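PDB 6AZH: TetR family transcriptional regulator from Clostridium perfringens, which probably represses its target genes by binding operator DNA as a dimer through helix-turn-helix domains, and is a putative regulator of fatty acid metabolism. Local coordinates for the interface of chains A and B. Numbering follows the deposited sequence. Chains: chain A/B, TetR family transcriptional regulator.

Contact 1: the interface of chains A and B. Residues chain A 108-109, 119; chain B 102, 105, 162-163, 166.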
# COMPACT_ATOMS: atom_id res chain seq x y z
N LEU A 108 -5.51 -4.55 4.84
CA LEU A 108 -4.62 -4.02 5.87
C LEU A 108 -5.14 -2.78 6.58
O LEU A 108 -4.49 -2.31 7.52
CB LEU A 108 -3.26 -3.68 5.27
CG LEU A 108 -2.22 -4.76 5.08
CD1 LEU A 108 -0.99 -4.04 4.59
CD2 LEU A 108 -1.94 -5.52 6.34
N TRP A 109 -6.26 -2.21 6.15
CA TRP A 109 -6.57 -0.82 6.47
C TRP A 109 -7.79 -0.60 7.34
O TRP A 109 -8.04 0.55 7.73
CB TRP A 109 -6.72 -0.03 5.16
CG TRP A 109 -5.57 -0.30 4.25
CD1 TRP A 109 -5.51 -1.21 3.21
CD2 TRP A 109 -4.27 0.30 4.32
NE1 TRP A 109 -4.26 -1.18 2.63
CE2 TRP A 109 -3.48 -0.26 3.30
CE3 TRP A 109 -3.71 1.29 5.14
CZ2 TRP A 109 -2.16 0.12 3.08
CZ3 TRP A 109 -2.38 1.66 4.93
CH2 TRP A 109 -1.63 1.09 3.90
N ARG A 119 -2.49 -7.34 10.49
CA ARG A 119 -1.42 -6.36 10.69
C ARG A 119 -0.39 -6.86 11.69
O ARG A 119 0.81 -6.59 11.55
CB ARG A 119 -2.00 -5.02 11.13
CG ARG A 119 -2.56 -4.17 10.00
CD ARG A 119 -2.97 -2.78 10.48
NE ARG A 119 -4.04 -2.82 11.47
CZ ARG A 119 -5.34 -2.71 11.20
NH1 ARG A 119 -5.76 -2.54 9.95
NH2 ARG A 119 -6.22 -2.77 12.19
N LYS B 102 -7.18 5.87 4.22
CA LYS B 102 -7.26 4.44 4.49
C LYS B 102 -8.39 3.79 3.71
O LYS B 102 -8.26 2.67 3.21
CB LYS B 102 -7.44 4.19 5.99
CG LYS B 102 -6.26 4.67 6.85
CD LYS B 102 -6.36 4.15 8.28
CE LYS B 102 -7.45 4.87 9.04
NZ LYS B 102 -7.35 4.61 10.50
N MSE B 105 -7.03 3.20 0.29
CA MSE B 105 -6.14 2.04 0.33
C MSE B 105 -6.89 0.71 0.34
O MSE B 105 -6.47 -0.25 -0.31
CB MSE B 105 -5.23 2.07 1.57
CG MSE B 105 -4.20 3.19 1.63
SE MSE B 105 -2.99 3.13 0.04
CE MSE B 105 -3.74 4.51 -0.99
N SER B 162 1.12 5.53 6.77
CA SER B 162 -0.24 5.19 7.18
C SER B 162 -0.30 3.77 7.76
O SER B 162 -0.94 3.53 8.79
CB SER B 162 -1.16 5.36 5.97
OG SER B 162 -2.48 4.98 6.27
N LEU B 163 0.39 2.81 7.12
CA LEU B 163 0.42 1.45 7.64
C LEU B 163 1.12 1.38 8.99
O LEU B 163 0.67 0.69 9.91
CB LEU B 163 1.10 0.51 6.65
CG LEU B 163 1.28 -0.93 7.14
CD1 LEU B 163 -0.06 -1.57 7.49
CD2 LEU B 163 2.03 -1.77 6.11
N LEU B 166 -1.17 2.62 11.68
CA LEU B 166 -2.21 1.63 11.99
C LEU B 166 -1.65 0.47 12.80
O LEU B 166 -2.31 -0.04 13.71
CB LEU B 166 -2.82 1.10 10.70
CG LEU B 166 -4.04 1.80 10.15
CD1 LEU B 166 -4.38 1.16 8.81
CD2 LEU B 166 -5.21 1.71 11.14
O HOH W 1 -3.25 -3.11 13.92

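Contact 2: the interface of chains A and B. Residues chain A 183-184, 188, 190; chain B 143.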
# COMPACT_ATOMS: atom_id res chain seq x y z
N ILE A 183 19.08 1.16 -5.50
CA ILE A 183 19.84 2.41 -5.56
C ILE A 183 19.04 3.55 -4.95
O ILE A 183 19.57 4.33 -4.14
CB ILE A 183 20.26 2.71 -7.01
CG1 ILE A 183 21.30 1.69 -7.47
CG2 ILE A 183 20.86 4.11 -7.10
CD1 ILE A 183 21.51 1.67 -8.98
N ASN A 184 17.74 3.66 -5.28
CA ASN A 184 16.95 4.75 -4.72
C ASN A 184 16.98 4.72 -3.20
O ASN A 184 17.15 5.76 -2.55
CB ASN A 184 15.51 4.66 -5.21
CG ASN A 184 15.37 4.96 -6.70
OD1 ASN A 184 16.32 5.39 -7.35
ND2 ASN A 184 14.18 4.71 -7.24
N GLY A 188 19.72 7.25 -2.27
CA GLY A 188 18.88 8.42 -2.43
C GLY A 188 18.78 8.79 -3.89
O GLY A 188 19.29 8.11 -4.77
N VAL A 190 19.29 12.28 -4.86
CA VAL A 190 20.01 13.52 -5.12
C VAL A 190 21.28 13.23 -5.92
O VAL A 190 21.95 12.21 -5.72
CB VAL A 190 20.31 14.24 -3.80
CG1 VAL A 190 21.54 15.12 -3.90
CG2 VAL A 190 19.11 15.08 -3.38
N ARG B 143 19.12 12.16 -9.76
CA ARG B 143 19.65 11.19 -10.71
C ARG B 143 18.65 10.89 -11.82
O ARG B 143 17.43 10.94 -11.63
CB ARG B 143 19.99 9.88 -10.02
CG ARG B 143 21.31 9.82 -9.32
CD ARG B 143 21.55 8.40 -8.81
NE ARG B 143 20.51 7.97 -7.88
CZ ARG B 143 19.49 7.17 -8.19
NH1 ARG B 143 19.36 6.69 -9.43
NH2 ARG B 143 18.60 6.85 -7.26
O HOH W 2 17.33 4.63 -9.67

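Contact 3: the interface of chains A and B. Residues chain A 141-143; chain B 189-191.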
# COMPACT_ATOMS: atom_id res chain seq x y z
N GLN A 141 26.96 1.11 8.78
CA GLN A 141 26.70 0.93 7.36
C GLN A 141 25.42 1.60 6.92
O GLN A 141 25.20 1.76 5.72
CB GLN A 141 26.66 -0.56 7.01
CG GLN A 141 28.02 -1.23 7.20
CD GLN A 141 27.98 -2.74 7.20
OE1 GLN A 141 26.90 -3.36 7.11
NE2 GLN A 141 29.15 -3.36 7.28
N ILE A 142 24.57 1.99 7.87
CA ILE A 142 23.33 2.71 7.62
C ILE A 142 23.28 3.88 8.59
O ILE A 142 23.73 3.76 9.74
CB ILE A 142 22.11 1.78 7.80
CG1 ILE A 142 22.11 0.69 6.73
CG2 ILE A 142 20.77 2.55 7.89
CD1 ILE A 142 21.70 1.14 5.37
N ARG A 143 22.74 5.02 8.14
CA ARG A 143 22.64 6.20 8.98
C ARG A 143 21.77 5.94 10.21
O ARG A 143 20.82 5.15 10.18
CB ARG A 143 22.07 7.38 8.18
CG ARG A 143 20.64 7.14 7.65
CD ARG A 143 20.01 8.39 6.99
NE ARG A 143 19.65 9.40 7.98
CZ ARG A 143 18.41 9.68 8.38
NH1 ARG A 143 17.36 9.04 7.88
NH2 ARG A 143 18.22 10.62 9.30
N ILE B 189 20.18 5.98 2.68
CA ILE B 189 20.47 5.52 4.03
C ILE B 189 21.87 4.93 4.19
O ILE B 189 22.34 4.83 5.33
CB ILE B 189 19.41 4.52 4.51
CG1 ILE B 189 19.35 3.31 3.58
CG2 ILE B 189 18.04 5.22 4.61
CD1 ILE B 189 18.39 2.22 4.08
N VAL B 190 22.56 4.57 3.11
CA VAL B 190 23.83 3.87 3.26
C VAL B 190 24.92 4.86 3.70
O VAL B 190 24.89 6.05 3.39
CB VAL B 190 24.23 3.15 1.95
CG1 VAL B 190 24.66 4.16 0.87
CG2 VAL B 190 25.34 2.11 2.18
N ILE B 191 25.86 4.34 4.48
CA ILE B 191 27.14 5.00 4.74
C ILE B 191 28.20 4.12 4.11
O ILE B 191 28.39 2.97 4.52
CB ILE B 191 27.40 5.18 6.25
CG1 ILE B 191 26.28 5.97 6.92
CG2 ILE B 191 28.77 5.88 6.47
CD1 ILE B 191 26.36 6.00 8.46

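Contact 4: the interface of chains A and B. Residues chain A 146, 148-149, 152-153; chain B 161, 164, 180-181.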
# COMPACT_ATOMS: atom_id res chain seq x y z
N ASP A 146 15.20 6.68 12.67
CA ASP A 146 14.07 5.96 13.22
C ASP A 146 13.95 4.62 12.52
O ASP A 146 13.52 4.55 11.37
CB ASP A 146 12.81 6.81 13.04
CG ASP A 146 11.63 6.28 13.82
OD1 ASP A 146 11.47 5.05 13.90
OD2 ASP A 146 10.86 7.11 14.37
N SER A 148 12.07 1.79 13.12
CA SER A 148 10.73 1.30 12.81
C SER A 148 10.13 2.04 11.62
O SER A 148 9.52 1.43 10.74
CB SER A 148 9.83 1.42 14.03
OG SER A 148 10.17 0.45 15.00
N LEU A 149 10.28 3.37 11.60
CA LEU A 149 9.82 4.14 10.45
C LEU A 149 10.49 3.66 9.17
O LEU A 149 9.82 3.45 8.16
CB LEU A 149 10.08 5.63 10.69
CG LEU A 149 9.57 6.60 9.62
CD1 LEU A 149 8.06 6.43 9.47
CD2 LEU A 149 9.89 8.05 9.97
N HIS A 152 9.29 0.15 8.03
CA HIS A 152 7.99 0.19 7.38
C HIS A 152 8.08 0.77 5.98
O HIS A 152 7.34 0.35 5.08
CB HIS A 152 6.99 0.98 8.21
CG HIS A 152 6.38 0.18 9.32
ND1 HIS A 152 7.08 -0.12 10.47
CD2 HIS A 152 5.17 -0.40 9.44
CE1 HIS A 152 6.30 -0.85 11.26
NE2 HIS A 152 5.14 -1.02 10.67
N SER A 153 9.00 1.72 5.76
CA SER A 153 9.25 2.24 4.42
C SER A 153 9.81 1.17 3.51
O SER A 153 9.49 1.14 2.31
CB SER A 153 10.21 3.44 4.48
OG SER A 153 9.53 4.57 4.98
N THR B 161 3.78 5.14 5.87
CA THR B 161 3.52 5.84 7.13
C THR B 161 2.12 5.52 7.66
O THR B 161 1.95 5.26 8.85
CB THR B 161 3.71 7.34 6.94
OG1 THR B 161 5.09 7.59 6.60
CG2 THR B 161 3.36 8.11 8.21
N TYR B 164 2.23 2.10 9.12
CA TYR B 164 2.98 2.17 10.36
C TYR B 164 2.10 2.68 11.50
O TYR B 164 2.07 2.10 12.60
CB TYR B 164 4.19 3.08 10.13
CG TYR B 164 5.14 3.34 11.30
CD1 TYR B 164 5.36 2.40 12.28
CD2 TYR B 164 5.84 4.54 11.36
CE1 TYR B 164 6.26 2.65 13.33
CE2 TYR B 164 6.73 4.80 12.39
CZ TYR B 164 6.93 3.86 13.37
OH TYR B 164 7.82 4.14 14.39
N GLU B 180 12.47 12.98 8.71
CA GLU B 180 13.13 11.69 8.51
C GLU B 180 12.94 11.20 7.09
O GLU B 180 13.91 10.80 6.43
CB GLU B 180 12.59 10.65 9.49
CG GLU B 180 13.00 10.85 10.93
CD GLU B 180 14.05 9.86 11.41
OE1 GLU B 180 14.57 9.05 10.61
OE2 GLU B 180 14.38 9.92 12.62
N ILE B 181 11.70 11.20 6.60
CA ILE B 181 11.43 10.67 5.27
C ILE B 181 12.18 11.48 4.21
O ILE B 181 12.77 10.91 3.29
CB ILE B 181 9.91 10.64 5.00
CG1 ILE B 181 9.20 9.68 5.98
CG2 ILE B 181 9.63 10.29 3.54
CD1 ILE B 181 9.62 8.22 5.86
O HOH W 3 13.75 6.57 9.26
O HOH W 4 8.55 6.77 15.01

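Contact 1: the interface of chains A and B
The indole of A:Trp109 lies against B:Met105, modelled as selenomethionine, at the apolar centre of this patch. TetR-family regulators work as dimers, and this patch is part of the two-fold interface. B:Met105 CB sits over one face of the indole, 3.3 Å from the centroid of the five-membered ring, and makes a CH-pi contact. A:Leu108 CB, from the indole's own chain, covers the opposite face toward the rim. With CG anti to the carbonyl carbon (chi1 -49°), the indole projects across to helices 98-107 and 147-168 of chain B. Its six-membered end meets the second of these helices. There A:Trp109 CZ3 approaches B:Ser162 OG at 3.6 Å, and A:Trp109 CH2 meets B:Leu163 CB at 3.9 Å. One branch of B:Leu166 closes the CE3 corner, with its CD1 3.7 Å from A:Trp109 CE3. Beside the indole, A:Leu108 CD1 touches the methyls of B:Leu163.

Further out, the methylene CD of A:Arg119 packs on B:Leu166 CB. The guanidinium then turns back to its own chain. A:Arg119 NH1 donates to the carbonyl A:Leu108 O at 2.8 Å, from 58° above the carbonyl plane. This bond ties helix 113-138 to the loop that carries A:Trp109, and should help fix the indole. At the polar rim a water bridges the chains. Water 1 lies 2.6 Å from A:Arg119 NE. Water 1 also lies 3.2 Å from the carbonyl B:Leu166 O.

Contact 2: the interface of chains A and B
B:Arg143 reaches over A:Ile183 to the end of helix 174-187 in chain A. The site belongs to the dimer interface of a TetR-family regulator, beside the C-terminal helix. From CB the chain starts with CG anti to the carbonyl carbon. The stem CB, CG, CD carries the guanidinium across, passing A:Val190 O at 4.4 Å from B:Arg143 CG. The chain bends at chi3 (-60°), which turns the guanidinium toward chain A.

B:Arg143 NE makes a weak hydrogen bond to the carbonyl A:Gly188 O at 3.3 Å. At CZ the flat group rests on a methyl: A:Ile183 CG2 lies over the centre of one face, 3.5 Å from B:Arg143 CZ. NH2 bonds across the interface to two acceptors. B:Arg143 NH2 donates to the side-chain amide oxygen A:Asn184 OD1 at 2.7 Å. B:Arg143 NH2 also donates to A:Gly188 O at 2.9 Å. Both acceptors lie in the guanidinium plane, and both bonds are fairly straight. The amide plane of A:Asn184 is turned 32° from that of the guanidinium.

A:Gly188 follows the last helical residue, so NH2 reads the backbone where the helix ends. B:Arg143 NH1 lies 2.9 Å from water 2. The same water 2 lies 2.6 Å from A:Asn184 OD1.

Contact 3: the interface of chains A and B
B:Ile189 meets A:Ile142 and A:Arg143 where the C-terminal tail of chain B runs beside a loop of chain A. A:Arg143 N donates to the carbonyl B:Ile189 O at 2.8 Å. The B:Ile189 side chain has CG1 in the crowded position between backbone N and carbonyl carbon (chi1 59°). This lays CG1 alongside A:Ile142, and the two side chains point the same way. A:Ile142 CD1 touches B:Ile189 CG1 at 3.7 Å, and its distance to the terminal methyl B:Ile189 CD1 is the same.

A:Arg143 adds its aliphatic stem to the contact. A:Arg143 CG lies 4.0 Å from B:Ile189 CA, and CD is close behind.

B:Ile191 holds the other end. B:Ile191 N donates to A:Gln141 O at 2.9 Å. The extended side chain lies over the loop backbone, with the methyl B:Ile191 CD1 3.8 Å from A:Arg143 CA. B:Val190 lies between the two bonds, and the methyl B:Val190 CG2 reaches A:Gln141 O at 3.6 Å.

The two backbone bonds flank an antiparallel beta bridge that pairs A:Ile142 with B:Val190. In the fold, the chain A stretch lies in the connection between helix 113-138 and helix 147-165. The chain B stretch follows helix 174-187, so the tail of one subunit runs along a helix connection of the other.

Contact 4: the interface of chains A and B
B:Tyr164 lays one face of its ring against A:Ser148, A:Leu149 and A:His152 in the helical dimer interface of this TetR-family regulator. Helix 147-165 of chain A lies here against helices 147-168 and 174-187 of chain B. B:Tyr164 has CG anti to the backbone N (chi1 179°), which carries its ring along the chain A helix. B:Tyr164 CD1 stands over the centre of the A:His152 ring, 3.5 Å from A:His152 CE1. Toward the opposite edge of the same tyrosine face, A:Leu149 CD1 touches B:Tyr164 CD2 at 3.5 Å. The phenol oxygen B:Tyr164 OH reaches A:Ser148 CB at 3.4 Å. The second leucine branch faces the other helix, with A:Leu149 CD2 3.8 Å from B:Glu180 CB. B:Ile181 CD1 fills in between A:Leu149 and A:Ser153.

Polar contacts gather at the helix start. A:Asp146 N donates to the carboxylate oxygen B:Glu180 OE1 at 3.2 Å, from the syn side, tilted 30° out of the carboxylate plane. A water also joins B:Glu180 OE1 to A:Asp146 O. A second water lies between B:Tyr164 OH and A:Asp146 OD2, though its distance to the aspartate is doubtfully short.

Bonds within chain A position the first shell. A:Asp146 caps helix 147-165: A:Asp146 OD1 accepts from A:Leu149 N at 3.1 Å. A:His152 ND1 donates to A:Ser148 O at 2.9 Å. That oxygen lies at the edge of the imidazole, so the bond should help fix the ring's rotation, with one face toward B:Tyr164.

Contact 4 lies between the others, about 14 Å from contact 1 and 15 Å from contact 3, measured between centres of C-alpha atoms. Contacts 2 and 3 are about 13 Å apart, and each is 27 to 28 Å from contact 1. Contacts 1 and 4 share helix 147-168 of chain B. Contacts 2 and 3 use the same segments with the chains exchanged, but the first torsion of residue 143 differs between copies, so the twins are not exact. Together the contacts run from the 98-107 helices to the C-terminal tails, and would hold the subunits as one dimer.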